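Local coordinates for protein VP1 (New Jersey polyomavirus-2013, PDB 6Y5Y) that binds sialylated glycans and, as the major coat protein, forms the pentamers of the viral capsid, probably using the glycans for attachment to host cells, at residues C280-K285 with E289-R294; K132-P137 with P142-E147; K59-Y64 with H127-K132; G56-K59 with S65-I68. One frame throughout, in Å; residues are numbered along the deposited sequence.

Contact 1 of 4, residues C280-K285 with E289-R294; sequences CGVLVK and EAIRYR. With SIA (N-acetyl-alpha-neuraminic acid), chain N; GAL (beta-D-galactopyranose), chain B.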
loop_
_atom_site.group_PDB
_atom_site.type_symbol
_atom_site.label_atom_id
_atom_site.label_comp_id
_atom_site.label_asym_id
_atom_site.label_seq_id
_atom_site.Cartn_x
_atom_site.Cartn_y
_atom_site.Cartn_z
ATOM N N CYS D 280 4.953 -16.900 -6.790
ATOM C CA CYS D 280 4.071 -16.440 -5.726
ATOM C C CYS D 280 4.733 -16.400 -4.357
ATOM O O CYS D 280 4.125 -15.907 -3.403
ATOM C CB CYS D 280 2.812 -17.308 -5.684
ATOM S SG CYS D 280 1.895 -17.238 -7.215
ATOM N N GLY D 281 5.961 -16.862 -4.236
ATOM C CA GLY D 281 6.641 -16.851 -2.964
ATOM C C GLY D 281 7.577 -18.038 -2.897
ATOM O O GLY D 281 7.876 -18.666 -3.907
ATOM N N VAL D 282 8.037 -18.329 -1.686
ATOM C CA VAL D 282 8.947 -19.447 -1.478
ATOM C C VAL D 282 8.439 -20.334 -0.352
ATOM O O VAL D 282 7.708 -19.897 0.545
ATOM C CB VAL D 282 10.391 -18.999 -1.171
ATOM C CG1 VAL D 282 10.906 -18.036 -2.242
ATOM C CG2 VAL D 282 10.480 -18.411 0.235
ATOM N N LEU D 283 8.841 -21.601 -0.422
ATOM C CA LEU D 283 8.723 -22.559 0.668
ATOM C C LEU D 283 10.085 -22.676 1.340
ATOM O O LEU D 283 11.113 -22.668 0.663
ATOM C CB LEU D 283 8.267 -23.920 0.135
ATOM C CG LEU D 283 8.227 -25.138 1.075
ATOM C CD1 LEU D 283 7.088 -26.055 0.688
ATOM C CD2 LEU D 283 9.549 -25.905 1.056
ATOM N N VAL D 284 10.100 -22.752 2.669
ATOM C CA VAL D 284 11.340 -22.876 3.432
ATOM C C VAL D 284 11.405 -24.280 4.011
ATOM O O VAL D 284 10.496 -24.696 4.739
ATOM C CB VAL D 284 11.438 -21.831 4.556
ATOM C CG1 VAL D 284 12.702 -22.045 5.388
ATOM C CG2 VAL D 284 11.387 -20.413 3.983
ATOM N N LYS D 285 12.496 -24.986 3.722
ATOM C CA LYS D 285 12.678 -26.362 4.179
ATOM C C LYS D 285 13.010 -26.414 5.662
ATOM O O LYS D 285 13.818 -25.630 6.166
ATOM C CB LYS D 285 13.799 -27.047 3.394
ATOM C CG LYS D 285 13.387 -27.586 2.038
ATOM C CD LYS D 285 14.438 -28.544 1.474
ATOM C CE LYS D 285 14.320 -29.925 2.094
ATOM N NZ LYS D 285 15.406 -30.834 1.630
ATOM N N GLU D 289 16.670 -25.034 6.025
ATOM C CA GLU D 289 16.143 -23.677 5.862
ATOM C C GLU D 289 16.374 -23.119 4.461
ATOM O O GLU D 289 16.231 -21.902 4.246
ATOM C CB GLU D 289 16.716 -22.727 6.925
ATOM C CG GLU D 289 16.275 -23.082 8.344
ATOM C CD GLU D 289 16.615 -22.012 9.361
ATOM O OE1 GLU D 289 17.754 -21.998 9.873
ATOM O OE2 GLU D 289 15.739 -21.177 9.658
ATOM N N ALA D 290 16.713 -23.973 3.494
ATOM C CA ALA D 290 16.804 -23.556 2.105
ATOM C C ALA D 290 15.394 -23.412 1.517
ATOM O O ALA D 290 14.388 -23.721 2.165
ATOM C CB ALA D 290 17.659 -24.547 1.312
ATOM N N ILE D 291 15.308 -22.902 0.285
ATOM C CA ILE D 291 14.012 -22.506 -0.258
ATOM C C ILE D 291 13.745 -23.152 -1.611
ATOM O O ILE D 291 14.655 -23.553 -2.340
ATOM C CB ILE D 291 13.869 -20.960 -0.367
ATOM C CG1 ILE D 291 14.865 -20.385 -1.378
ATOM C CG2 ILE D 291 14.089 -20.310 0.983
ATOM C CD1 ILE D 291 14.275 -20.138 -2.759
ATOM N N ARG D 292 12.457 -23.242 -1.935
ATOM C CA ARG D 292 11.951 -23.525 -3.269
ATOM C C ARG D 292 10.970 -22.425 -3.633
ATOM O O ARG D 292 10.171 -22.019 -2.789
ATOM C CB ARG D 292 11.198 -24.859 -3.346
ATOM C CG ARG D 292 11.990 -26.111 -2.957
ATOM C CD ARG D 292 11.053 -27.317 -2.981
ATOM N NE ARG D 292 11.739 -28.568 -2.641
ATOM C CZ ARG D 292 12.200 -29.433 -3.540
ATOM N NH1 ARG D 292 12.067 -29.183 -4.837
ATOM N NH2 ARG D 292 12.806 -30.552 -3.143
ATOM N N TYR D 293 11.020 -21.955 -4.878
ATOM C CA TYR D 293 9.989 -21.047 -5.380
ATOM C C TYR D 293 8.710 -21.820 -5.675
ATOM O O TYR D 293 8.747 -23.000 -6.029
ATOM C CB TYR D 293 10.444 -20.340 -6.660
ATOM C CG TYR D 293 11.631 -19.417 -6.497
ATOM C CD1 TYR D 293 11.484 -18.150 -5.921
ATOM C CD2 TYR D 293 12.892 -19.792 -6.947
ATOM C CE1 TYR D 293 12.563 -17.303 -5.787
ATOM C CE2 TYR D 293 13.987 -18.942 -6.818
ATOM C CZ TYR D 293 13.816 -17.705 -6.236
ATOM O OH TYR D 293 14.898 -16.867 -6.107
ATOM N N ARG D 294 7.569 -21.135 -5.546
ATOM C CA ARG D 294 6.266 -21.697 -5.883
ATOM C C ARG D 294 5.587 -20.794 -6.904
ATOM O O ARG D 294 5.536 -19.576 -6.719
ATOM C CB ARG D 294 5.390 -21.850 -4.629
ATOM C CG ARG D 294 3.924 -22.205 -4.897
ATOM C CD ARG D 294 3.788 -23.489 -5.716
ATOM N NE ARG D 294 2.425 -24.022 -5.714
ATOM C CZ ARG D 294 1.962 -24.889 -6.608
ATOM N NH1 ARG D 294 2.747 -25.315 -7.591
ATOM N NH2 ARG D 294 0.715 -25.336 -6.519
HETATM C C1 SIA N . 18.577 -30.125 -0.140
HETATM C C2 SIA N . 18.510 -31.617 -0.699
HETATM C C3 SIA N . 17.316 -31.908 -1.620
HETATM C C4 SIA N . 17.398 -31.261 -3.007
HETATM C C5 SIA N . 18.746 -31.625 -3.653
HETATM C C6 SIA N . 19.899 -31.269 -2.688
HETATM C C7 SIA N . 21.317 -31.662 -3.180
HETATM C C8 SIA N . 22.358 -31.449 -2.057
HETATM C C9 SIA N . 23.784 -31.610 -2.561
HETATM C C10 SIA N . 18.965 -31.507 -6.121
HETATM C C11 SIA N . 19.348 -30.620 -7.300
HETATM N N5 SIA N . 19.038 -30.928 -4.900
HETATM O O1A SIA N . 17.495 -29.660 0.287
HETATM O O1B SIA N . 19.732 -29.591 -0.185
HETATM O O4 SIA N . 16.322 -31.688 -3.872
HETATM O O6 SIA N . 19.738 -31.923 -1.437
HETATM O O7 SIA N . 21.306 -32.997 -3.670
HETATM O O8 SIA N . 22.200 -30.174 -1.434
HETATM O O9 SIA N . 24.661 -31.323 -1.462
HETATM O O10 SIA N . 18.615 -32.668 -6.298
HETATM C C1 GAL B . 21.277 -33.603 2.711
HETATM C C2 GAL B . 20.282 -33.639 1.558
HETATM C C3 GAL B . 19.546 -32.278 1.421
HETATM C C4 GAL B . 18.921 -31.913 2.761
HETATM C C5 GAL B . 20.017 -31.911 3.816
HETATM C C6 GAL B . 19.545 -31.586 5.225
HETATM O O2 GAL B . 20.936 -33.922 0.314
HETATM O O3 GAL B . 18.508 -32.350 0.463
HETATM O O4 GAL B . 17.924 -32.869 3.110
HETATM O O5 GAL B . 20.643 -33.206 3.900
HETATM O O6 GAL B . 20.649 -31.319 6.073
#

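Contact 2 of 4, residues K132-P137 with P142-E147; sequences KMEAGP and PSRPIE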
loop_
_atom_site.group_PDB
_atom_site.type_symbol
_atom_site.label_atom_id
_atom_site.label_comp_id
_atom_site.label_asym_id
_atom_site.label_seq_id
_atom_site.Cartn_x
_atom_site.Cartn_y
_atom_site.Cartn_z
ATOM N N LYS D 132 9.570 -25.606 7.084
ATOM C CA LYS D 132 9.943 -25.133 8.413
ATOM C C LYS D 132 8.709 -24.811 9.255
ATOM O O LYS D 132 7.685 -24.342 8.747
ATOM C CB LYS D 132 10.825 -23.891 8.272
ATOM C CG LYS D 132 11.140 -23.125 9.548
ATOM C CD LYS D 132 12.118 -21.983 9.234
ATOM C CE LYS D 132 12.513 -21.186 10.476
ATOM N NZ LYS D 132 13.056 -22.057 11.555
ATOM N N MET D 133 8.818 -25.061 10.560
ATOM C CA MET D 133 7.748 -24.757 11.505
ATOM C C MET D 133 7.847 -23.307 11.966
ATOM O O MET D 133 8.912 -22.861 12.405
ATOM C CB MET D 133 7.810 -25.694 12.717
ATOM C CG MET D 133 6.837 -25.322 13.840
ATOM S SD MET D 133 6.883 -26.483 15.233
ATOM C CE MET D 133 8.474 -26.074 15.951
ATOM N N GLU D 134 6.737 -22.566 11.864
ATOM C CA GLU D 134 6.711 -21.179 12.341
ATOM C C GLU D 134 6.199 -21.162 13.781
ATOM O O GLU D 134 5.031 -20.875 14.066
ATOM C CB GLU D 134 5.866 -20.301 11.420
ATOM C CG GLU D 134 5.884 -18.818 11.783
ATOM C CD GLU D 134 7.274 -18.211 11.780
ATOM O OE1 GLU D 134 7.459 -17.174 12.459
ATOM O OE2 GLU D 134 8.179 -18.762 11.107
ATOM N N ALA D 135 7.108 -21.471 14.703
ATOM C CA ALA D 135 6.839 -21.495 16.138
ATOM C C ALA D 135 8.170 -21.686 16.865
ATOM O O ALA D 135 9.222 -21.853 16.239
ATOM C CB ALA D 135 5.843 -22.599 16.506
ATOM N N GLY D 136 8.112 -21.669 18.197
ATOM C CA GLY D 136 9.275 -21.899 19.028
ATOM C C GLY D 136 9.821 -23.308 18.893
ATOM O O GLY D 136 9.124 -24.224 18.448
ATOM N N PRO D 137 11.080 -23.511 19.300
ATOM C CA PRO D 137 11.780 -24.758 18.932
ATOM C C PRO D 137 11.133 -26.030 19.459
ATOM O O PRO D 137 11.254 -27.080 18.813
ATOM C CB PRO D 137 13.187 -24.555 19.517
ATOM C CG PRO D 137 13.028 -23.503 20.568
ATOM C CD PRO D 137 11.932 -22.601 20.083
ATOM N N PRO D 142 2.206 -24.056 13.252
ATOM C CA PRO D 142 1.994 -24.190 11.811
ATOM C C PRO D 142 3.320 -24.199 11.072
ATOM O O PRO D 142 4.361 -23.794 11.596
ATOM C CB PRO D 142 1.204 -22.924 11.464
ATOM C CG PRO D 142 1.818 -21.904 12.381
ATOM C CD PRO D 142 2.123 -22.650 13.683
ATOM N N SER D 143 3.263 -24.657 9.827
ATOM C CA SER D 143 4.379 -24.419 8.923
ATOM C C SER D 143 4.382 -22.960 8.480
ATOM O O SER D 143 3.352 -22.279 8.506
ATOM C CB SER D 143 4.307 -25.358 7.713
ATOM O OG SER D 143 3.642 -24.763 6.603
ATOM N N ARG D 144 5.568 -22.464 8.141
ATOM C CA ARG D 144 5.662 -21.253 7.345
ATOM C C ARG D 144 4.796 -21.414 6.105
ATOM O O ARG D 144 4.920 -22.430 5.405
ATOM C CB ARG D 144 7.104 -21.007 6.906
ATOM C CG ARG D 144 8.016 -20.562 7.997
ATOM C CD ARG D 144 8.129 -19.056 8.011
ATOM N NE ARG D 144 9.223 -18.642 8.875
ATOM C CZ ARG D 144 10.403 -18.221 8.439
ATOM N NH1 ARG D 144 10.645 -18.128 7.137
ATOM N NH2 ARG D 144 11.335 -17.874 9.312
ATOM N N PRO D 145 3.914 -20.462 5.801
ATOM C CA PRO D 145 3.204 -20.505 4.525
ATOM C C PRO D 145 4.095 -19.949 3.422
ATOM O O PRO D 145 5.132 -19.334 3.676
ATOM C CB PRO D 145 1.987 -19.600 4.763
ATOM C CG PRO D 145 2.535 -18.536 5.693
ATOM C CD PRO D 145 3.582 -19.249 6.575
ATOM N N ILE D 146 3.661 -20.170 2.180
ATOM C CA ILE D 146 4.319 -19.526 1.047
ATOM C C ILE D 146 4.324 -18.021 1.266
ATOM O O ILE D 146 3.279 -17.410 1.523
ATOM C CB ILE D 146 3.614 -19.885 -0.269
ATOM C CG1 ILE D 146 3.679 -21.391 -0.524
ATOM C CG2 ILE D 146 4.240 -19.112 -1.441
ATOM C CD1 ILE D 146 5.099 -21.921 -0.668
ATOM N N GLU D 147 5.505 -17.418 1.194
ATOM C CA GLU D 147 5.626 -15.974 1.342
ATOM C C GLU D 147 6.928 -15.556 0.684
ATOM O O GLU D 147 7.653 -16.380 0.120
ATOM C CB GLU D 147 5.567 -15.550 2.811
ATOM C CG GLU D 147 6.689 -16.155 3.638
ATOM C CD GLU D 147 6.450 -16.045 5.125
ATOM O OE1 GLU D 147 5.321 -15.691 5.526
ATOM O OE2 GLU D 147 7.392 -16.323 5.894
#

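Contact 3 of 4, residues K59-Y64 with H127-K132; sequences KEWYGY and HLLEAK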
loop_
_atom_site.group_PDB
_atom_site.type_symbol
_atom_site.label_atom_id
_atom_site.label_comp_id
_atom_site.label_asym_id
_atom_site.label_seq_id
_atom_site.Cartn_x
_atom_site.Cartn_y
_atom_site.Cartn_z
ATOM N N LYS D 59 9.362 -35.359 -9.563
ATOM C CA LYS D 59 7.993 -35.119 -10.011
ATOM C C LYS D 59 7.094 -34.605 -8.895
ATOM O O LYS D 59 6.152 -33.854 -9.167
ATOM C CB LYS D 59 7.397 -36.386 -10.637
ATOM C CG LYS D 59 6.943 -37.476 -9.675
ATOM C CD LYS D 59 6.158 -38.557 -10.433
ATOM C CE LYS D 59 6.029 -39.837 -9.622
ATOM N N GLU D 60 7.364 -34.972 -7.640
ATOM C CA GLU D 60 6.473 -34.534 -6.573
ATOM C C GLU D 60 6.566 -33.035 -6.305
ATOM O O GLU D 60 5.717 -32.499 -5.583
ATOM C CB GLU D 60 6.747 -35.316 -5.286
ATOM C CG GLU D 60 6.581 -36.844 -5.413
ATOM C CD GLU D 60 5.250 -37.285 -6.029
ATOM O OE1 GLU D 60 4.181 -36.693 -5.722
ATOM O OE2 GLU D 60 5.278 -38.244 -6.832
ATOM N N TRP D 61 7.561 -32.346 -6.867
ATOM C CA TRP D 61 7.710 -30.909 -6.670
ATOM C C TRP D 61 7.402 -30.115 -7.932
ATOM O O TRP D 61 7.884 -28.985 -8.088
ATOM C CB TRP D 61 9.114 -30.592 -6.148
ATOM C CG TRP D 61 9.295 -31.113 -4.774
ATOM C CD1 TRP D 61 10.006 -32.223 -4.404
ATOM C CD2 TRP D 61 8.720 -30.585 -3.576
ATOM N NE1 TRP D 61 9.922 -32.403 -3.045
ATOM C CE2 TRP D 61 9.137 -31.413 -2.513
ATOM C CE3 TRP D 61 7.905 -29.486 -3.294
ATOM C CZ2 TRP D 61 8.759 -31.177 -1.188
ATOM C CZ3 TRP D 61 7.529 -29.252 -1.978
ATOM C CH2 TRP D 61 7.956 -30.094 -0.944
ATOM N N TYR D 62 6.590 -30.679 -8.825
ATOM C CA TYR D 62 6.156 -29.966 -10.015
ATOM C C TYR D 62 5.440 -28.681 -9.607
ATOM O O TYR D 62 4.683 -28.659 -8.634
ATOM C CB TYR D 62 5.233 -30.864 -10.842
ATOM C CG TYR D 62 4.560 -30.176 -11.998
ATOM C CD1 TYR D 62 5.312 -29.594 -13.003
ATOM C CD2 TYR D 62 3.170 -30.111 -12.089
ATOM C CE1 TYR D 62 4.718 -28.969 -14.060
ATOM C CE2 TYR D 62 2.559 -29.488 -13.159
ATOM C CZ TYR D 62 3.347 -28.912 -14.138
ATOM O OH TYR D 62 2.786 -28.275 -15.213
ATOM N N GLY D 63 5.700 -27.600 -10.341
ATOM C CA GLY D 63 5.174 -26.304 -9.956
ATOM C C GLY D 63 5.984 -25.591 -8.895
ATOM O O GLY D 63 5.580 -24.505 -8.451
ATOM N N TYR D 64 7.094 -26.184 -8.456
ATOM C CA TYR D 64 8.070 -25.568 -7.576
ATOM C C TYR D 64 9.431 -25.573 -8.260
ATOM O O TYR D 64 9.652 -26.274 -9.250
ATOM C CB TYR D 64 8.204 -26.304 -6.239
ATOM C CG TYR D 64 6.988 -26.306 -5.331
ATOM C CD1 TYR D 64 5.857 -27.067 -5.633
ATOM C CD2 TYR D 64 6.994 -25.583 -4.143
ATOM C CE1 TYR D 64 4.765 -27.093 -4.770
ATOM C CE2 TYR D 64 5.916 -25.602 -3.287
ATOM C CZ TYR D 64 4.806 -26.354 -3.601
ATOM O OH TYR D 64 3.740 -26.364 -2.732
ATOM N N HIS D 127 0.372 -26.261 6.436
ATOM C CA HIS D 127 0.795 -27.650 6.608
ATOM C C HIS D 127 1.587 -28.106 5.383
ATOM O O HIS D 127 1.342 -29.167 4.801
ATOM C CB HIS D 127 -0.410 -28.549 6.861
ATOM C CG HIS D 127 -1.482 -28.429 5.823
ATOM N ND1 HIS D 127 -1.392 -29.032 4.587
ATOM C CD2 HIS D 127 -2.666 -27.770 5.834
ATOM C CE1 HIS D 127 -2.473 -28.750 3.882
ATOM N NE2 HIS D 127 -3.263 -27.989 4.616
ATOM N N LEU D 128 2.545 -27.282 4.966
ATOM C CA LEU D 128 3.308 -27.545 3.753
ATOM C C LEU D 128 4.333 -28.648 3.991
ATOM O O LEU D 128 5.116 -28.584 4.944
ATOM C CB LEU D 128 4.022 -26.281 3.286
ATOM C CG LEU D 128 3.105 -25.274 2.590
ATOM C CD1 LEU D 128 3.864 -23.971 2.380
ATOM C CD2 LEU D 128 2.614 -25.840 1.275
ATOM N N LEU D 129 4.333 -29.640 3.103
ATOM C CA LEU D 129 5.241 -30.777 3.210
ATOM C C LEU D 129 6.695 -30.317 3.250
ATOM O O LEU D 129 7.128 -29.524 2.406
ATOM C CB LEU D 129 4.995 -31.711 2.024
ATOM C CG LEU D 129 5.818 -32.984 1.849
ATOM C CD1 LEU D 129 5.585 -33.950 2.997
ATOM C CD2 LEU D 129 5.482 -33.628 0.502
ATOM N N GLU D 130 7.441 -30.808 4.252
ATOM C CA GLU D 130 8.871 -30.573 4.483
ATOM C C GLU D 130 9.195 -29.143 4.909
ATOM O O GLU D 130 10.378 -28.802 5.072
ATOM C CB GLU D 130 9.717 -30.933 3.255
ATOM C CG GLU D 130 9.732 -32.420 2.914
ATOM C CD GLU D 130 10.484 -32.719 1.629
ATOM O OE1 GLU D 130 11.326 -31.884 1.210
ATOM O OE2 GLU D 130 10.220 -33.784 1.029
ATOM N N ALA D 131 8.187 -28.310 5.142
ATOM C CA ALA D 131 8.423 -26.899 5.411
ATOM C C ALA D 131 8.748 -26.634 6.875
ATOM O O ALA D 131 8.266 -27.315 7.787
ATOM C CB ALA D 131 7.209 -26.065 4.989
ATOM N N LYS D 132 9.570 -25.606 7.084
ATOM C CA LYS D 132 9.943 -25.133 8.413
ATOM C C LYS D 132 8.709 -24.811 9.255
ATOM O O LYS D 132 7.685 -24.342 8.747
ATOM C CB LYS D 132 10.825 -23.891 8.272
ATOM C CG LYS D 132 11.140 -23.125 9.548
ATOM C CD LYS D 132 12.118 -21.983 9.234
ATOM C CE LYS D 132 12.513 -21.186 10.476
ATOM N NZ LYS D 132 13.056 -22.057 11.555
HETATM O O HOH W 1 10.835 -34.647 -1.390
#

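Contact 4 of 4, residues G56-K59 with S65-I68; sequences GDRK and SEVI. With SIA (N-acetyl-alpha-neuraminic acid), chain N.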
loop_
_atom_site.group_PDB
_atom_site.type_symbol
_atom_site.label_atom_id
_atom_site.label_comp_id
_atom_site.label_asym_id
_atom_site.label_seq_id
_atom_site.Cartn_x
_atom_site.Cartn_y
_atom_site.Cartn_z
ATOM N N GLY D 56 9.437 -38.030 -13.607
ATOM C CA GLY D 56 10.826 -38.151 -13.215
ATOM C C GLY D 56 11.034 -38.140 -11.715
ATOM O O GLY D 56 10.103 -38.221 -10.906
ATOM N N ASP D 57 12.311 -38.013 -11.348
ATOM C CA ASP D 57 12.713 -38.120 -9.949
ATOM C C ASP D 57 12.236 -36.935 -9.119
ATOM O O ASP D 57 12.022 -37.075 -7.911
ATOM C CB ASP D 57 14.233 -38.254 -9.862
ATOM C CG ASP D 57 14.761 -39.394 -10.716
ATOM O OD1 ASP D 57 14.161 -40.490 -10.670
ATOM O OD2 ASP D 57 15.762 -39.195 -11.441
ATOM N N ARG D 58 12.067 -35.769 -9.742
ATOM C CA ARG D 58 11.632 -34.566 -9.048
ATOM C C ARG D 58 10.128 -34.343 -9.145
ATOM O O ARG D 58 9.658 -33.247 -8.823
ATOM C CB ARG D 58 12.373 -33.343 -9.603
ATOM C CG ARG D 58 13.874 -33.421 -9.450
ATOM C CD ARG D 58 14.575 -32.174 -9.943
ATOM N NE ARG D 58 15.961 -32.170 -9.494
ATOM C CZ ARG D 58 16.984 -32.544 -10.252
ATOM N NH1 ARG D 58 16.770 -32.926 -11.504
ATOM N NH2 ARG D 58 18.215 -32.525 -9.764
ATOM N N LYS D 59 9.362 -35.359 -9.563
ATOM C CA LYS D 59 7.993 -35.119 -10.011
ATOM C C LYS D 59 7.094 -34.605 -8.895
ATOM O O LYS D 59 6.152 -33.854 -9.167
ATOM C CB LYS D 59 7.397 -36.386 -10.637
ATOM C CG LYS D 59 6.943 -37.476 -9.675
ATOM C CD LYS D 59 6.158 -38.557 -10.433
ATOM C CE LYS D 59 6.029 -39.837 -9.622
ATOM N N SER D 65 10.345 -24.775 -7.726
ATOM C CA SER D 65 11.727 -24.898 -8.142
ATOM C C SER D 65 12.412 -26.007 -7.351
ATOM O O SER D 65 11.908 -26.495 -6.338
ATOM C CB SER D 65 12.466 -23.580 -7.946
ATOM O OG SER D 65 12.793 -23.401 -6.579
ATOM N N GLU D 66 13.577 -26.406 -7.834
ATOM C CA GLU D 66 14.493 -27.182 -7.013
ATOM C C GLU D 66 15.007 -26.317 -5.852
ATOM O O GLU D 66 14.893 -25.089 -5.867
ATOM C CB GLU D 66 15.630 -27.703 -7.893
ATOM C CG GLU D 66 16.660 -28.579 -7.200
ATOM C CD GLU D 66 16.045 -29.744 -6.433
ATOM O OE1 GLU D 66 15.748 -30.796 -7.038
ATOM O OE2 GLU D 66 15.860 -29.596 -5.215
ATOM N N VAL D 67 15.555 -26.978 -4.823
ATOM C CA VAL D 67 16.044 -26.280 -3.635
ATOM C C VAL D 67 17.226 -25.375 -3.986
ATOM O O VAL D 67 18.113 -25.756 -4.761
ATOM C CB VAL D 67 16.440 -27.308 -2.558
ATOM C CG1 VAL D 67 16.950 -26.620 -1.324
ATOM C CG2 VAL D 67 15.249 -28.223 -2.202
ATOM N N ILE D 68 17.261 -24.173 -3.387
ATOM C CA ILE D 68 18.318 -23.186 -3.625
ATOM C C ILE D 68 18.972 -22.811 -2.300
ATOM O O ILE D 68 18.275 -22.528 -1.316
ATOM C CB ILE D 68 17.769 -21.924 -4.327
ATOM C CG1 ILE D 68 17.142 -22.303 -5.670
ATOM C CG2 ILE D 68 18.874 -20.905 -4.524
ATOM C CD1 ILE D 68 15.773 -21.676 -5.905
HETATM C C1 SIA N . 18.577 -30.125 -0.140
HETATM C C2 SIA N . 18.510 -31.617 -0.699
HETATM C C3 SIA N . 17.316 -31.908 -1.620
HETATM C C4 SIA N . 17.398 -31.261 -3.007
HETATM C C5 SIA N . 18.746 -31.625 -3.653
HETATM C C6 SIA N . 19.899 -31.269 -2.688
HETATM C C7 SIA N . 21.317 -31.662 -3.180
HETATM C C8 SIA N . 22.358 -31.449 -2.057
HETATM C C9 SIA N . 23.784 -31.610 -2.561
HETATM C C10 SIA N . 18.965 -31.507 -6.121
HETATM C C11 SIA N . 19.348 -30.620 -7.300
HETATM N N5 SIA N . 19.038 -30.928 -4.900
HETATM O O1A SIA N . 17.495 -29.660 0.287
HETATM O O1B SIA N . 19.732 -29.591 -0.185
HETATM O O4 SIA N . 16.322 -31.688 -3.872
HETATM O O6 SIA N . 19.738 -31.923 -1.437
HETATM O O7 SIA N . 21.306 -32.997 -3.670
HETATM O O8 SIA N . 22.200 -30.174 -1.434
HETATM O O9 SIA N . 24.661 -31.323 -1.462
HETATM O O10 SIA N . 18.615 -32.668 -6.298
#

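Contact 1 of 4, residues C280-K285 with E289-R294
V282 and Y293 meet side by side across two antiparallel strands, CG1 of V282 resting 3.7 Å from CD1 of Y293 at a non-hydrogen-bonded pair. Next to them the I291 side chain is turned so that its CD1 sits over the centre of one face of the Y293 ring and also reaches CG1 of V282, at 4.0 Å. CG1 of I291 takes the place between its backbone N and carbonyl carbon (chi1 65°), which leaves CG2 to meet V284 CG2. The valines, I291 and Y293 thus share one face of the sheet, while L283 and R292 occupy the other. This is the end of the beta hairpin of strands 271-284 and 291-310, part of the antiparallel sheet of the VP1 jelly-roll. L283 and R292 form a regular hydrogen-bonded pair: L283 N reaches R292 O at 2.7 Å and R292 N returns to L283 O at 3.0 Å. Near the turn, K285 N gives a nearly straight bond to A290 O, 2.8 Å long. Beyond it the lysine chain bends at chi3 (80°), and NZ bonds sialic acid O1A at 2.7 Å. R292 turns its guanidinium toward the same sugar, its NH1 bonded to S65 O and the group in a cation-pi contact with W61.

Contact 2 of 4, residues K132-P137 with P142-E147
R144 reaches back to E134 and K132 across a loop, and its side chain can be followed outward atom by atom. CB and CG both lie 3.9 Å from K132 O, the carbonyl that also accepts R144 N. A bend at chi2 (-96°) then carries CD past the E134 carboxylate, 3.1 Å from OE2. At NE the arginine forms a salt bridge to E134 OE2, which lies at the guanidinium edge; the modelled 2.5 Å between NE and OE2 is so short that its exact value is doubtful. The carboxylate and guanidinium planes are turned 52° apart. Over one face of the guanidinium runs the aliphatic part of K132, whose CE lies 3.7 Å from NH2, with the two chains side by side. Both segments belong to the long loop between strands 104-117 and 150-157, and the backbones join by a single bridge at M133 and S143, where E134 N donates to P142 O at 2.7 Å. On the far end NH1 has a long ion pair with E147 OE2, well out of the guanidinium plane, making a network of E134, R144 and E147. S143 OG is bonded to R144 O and to L128 N, an earlier part of the same loop. G136 N donates to E289 OE1 of a neighbouring subunit.

Contact 3 of 4, residues K59-Y64 with H127-K132
The indole of W61 meets L129 and E130 at its edge, with L129 O in the ring plane 3.5 Å from CH2, while its CE3 lies over the centre of one face of the Y64 ring. Two type II beta turns, W61 to Y64 and L128 to A131, are brought together here from separate loops of the coat protein, one before strand 87-92 and one before strand 150-157. The E130 side chain comes to the same side of the indole, its carboxylate plane 68° from the ring, and OE1 lies 3.6 Å from CZ2. An extended chain beyond CG (chi2 175°) gives it that reach. L129 CD2 adds a looser apolar touch to CZ2. Y64 OH lies 4.2 Å from L128 CD2, but its hydrogen bond goes to S168 O of a neighbouring subunit. The polar edge of the indole is bridged by one water, which accepts from W61 NE1 at 2.9 Å and donates to E130 OE2 at 2.6 Å.

Contact 4 of 4, residues G56-K59 with S65-I68
R58 and E66 form a salt bridge between two parts of one loop, the one running from strand 28-45 to strand 87-92, at the wall of the sialic acid pocket. The bond runs from R58 NE to E66 OE1, 2.8 Å, with the oxygen near the guanidinium plane and met on its anti lone pair. The two side chains cross at about a right angle, their flat groups 73° apart. R58 is extended from CG to NE and springs from a type I turn, G56 to K59. The carboxylate has a bend at chi2 (52°) behind it, which turns its other oxygen back to the backbone: V67 N donates to OE2 at 2.7 Å, in a nearly straight bond. E66 OE2 also accepts from O4 of sialic acid at 2.5 Å. The N-acetyl group lies beside R58, with C11 of the sugar 3.3 Å from R58 NH2; the hydrogen bond from NH2 to O10 is long and weak. V67 faces the sugar carboxylate, with CG1 3.5 Å from O1A. Gripped by R58 on one oxygen and by V67 N on the other, the E66 carboxylate is held in a fixed orientation and probably stays ionised, well suited to accept the sugar hydroxyl.

How the contacts relate
Along the chain contact 4 opens first, contact 3 starts from the same loop and shares K59 with it, contact 2 follows after sharing K132 with contact 3, and contact 1 comes last. All four lie on the same side of the chain's centre. Contact 1, the hairpin end of strands 271-284 and 291-310, is bordered by the others: its centre is about 12 Å from those of contacts 2 and 4 and about 9 Å from that of contact 3. Contacts 2 and 4, centres about 21 Å apart, do not touch. The loops thus pack around the end of one hairpin, where contacts 1 and 4 both reach the sialic acid; all four also touch neighbouring subunits, contacts 2 and 3 over most of their residues.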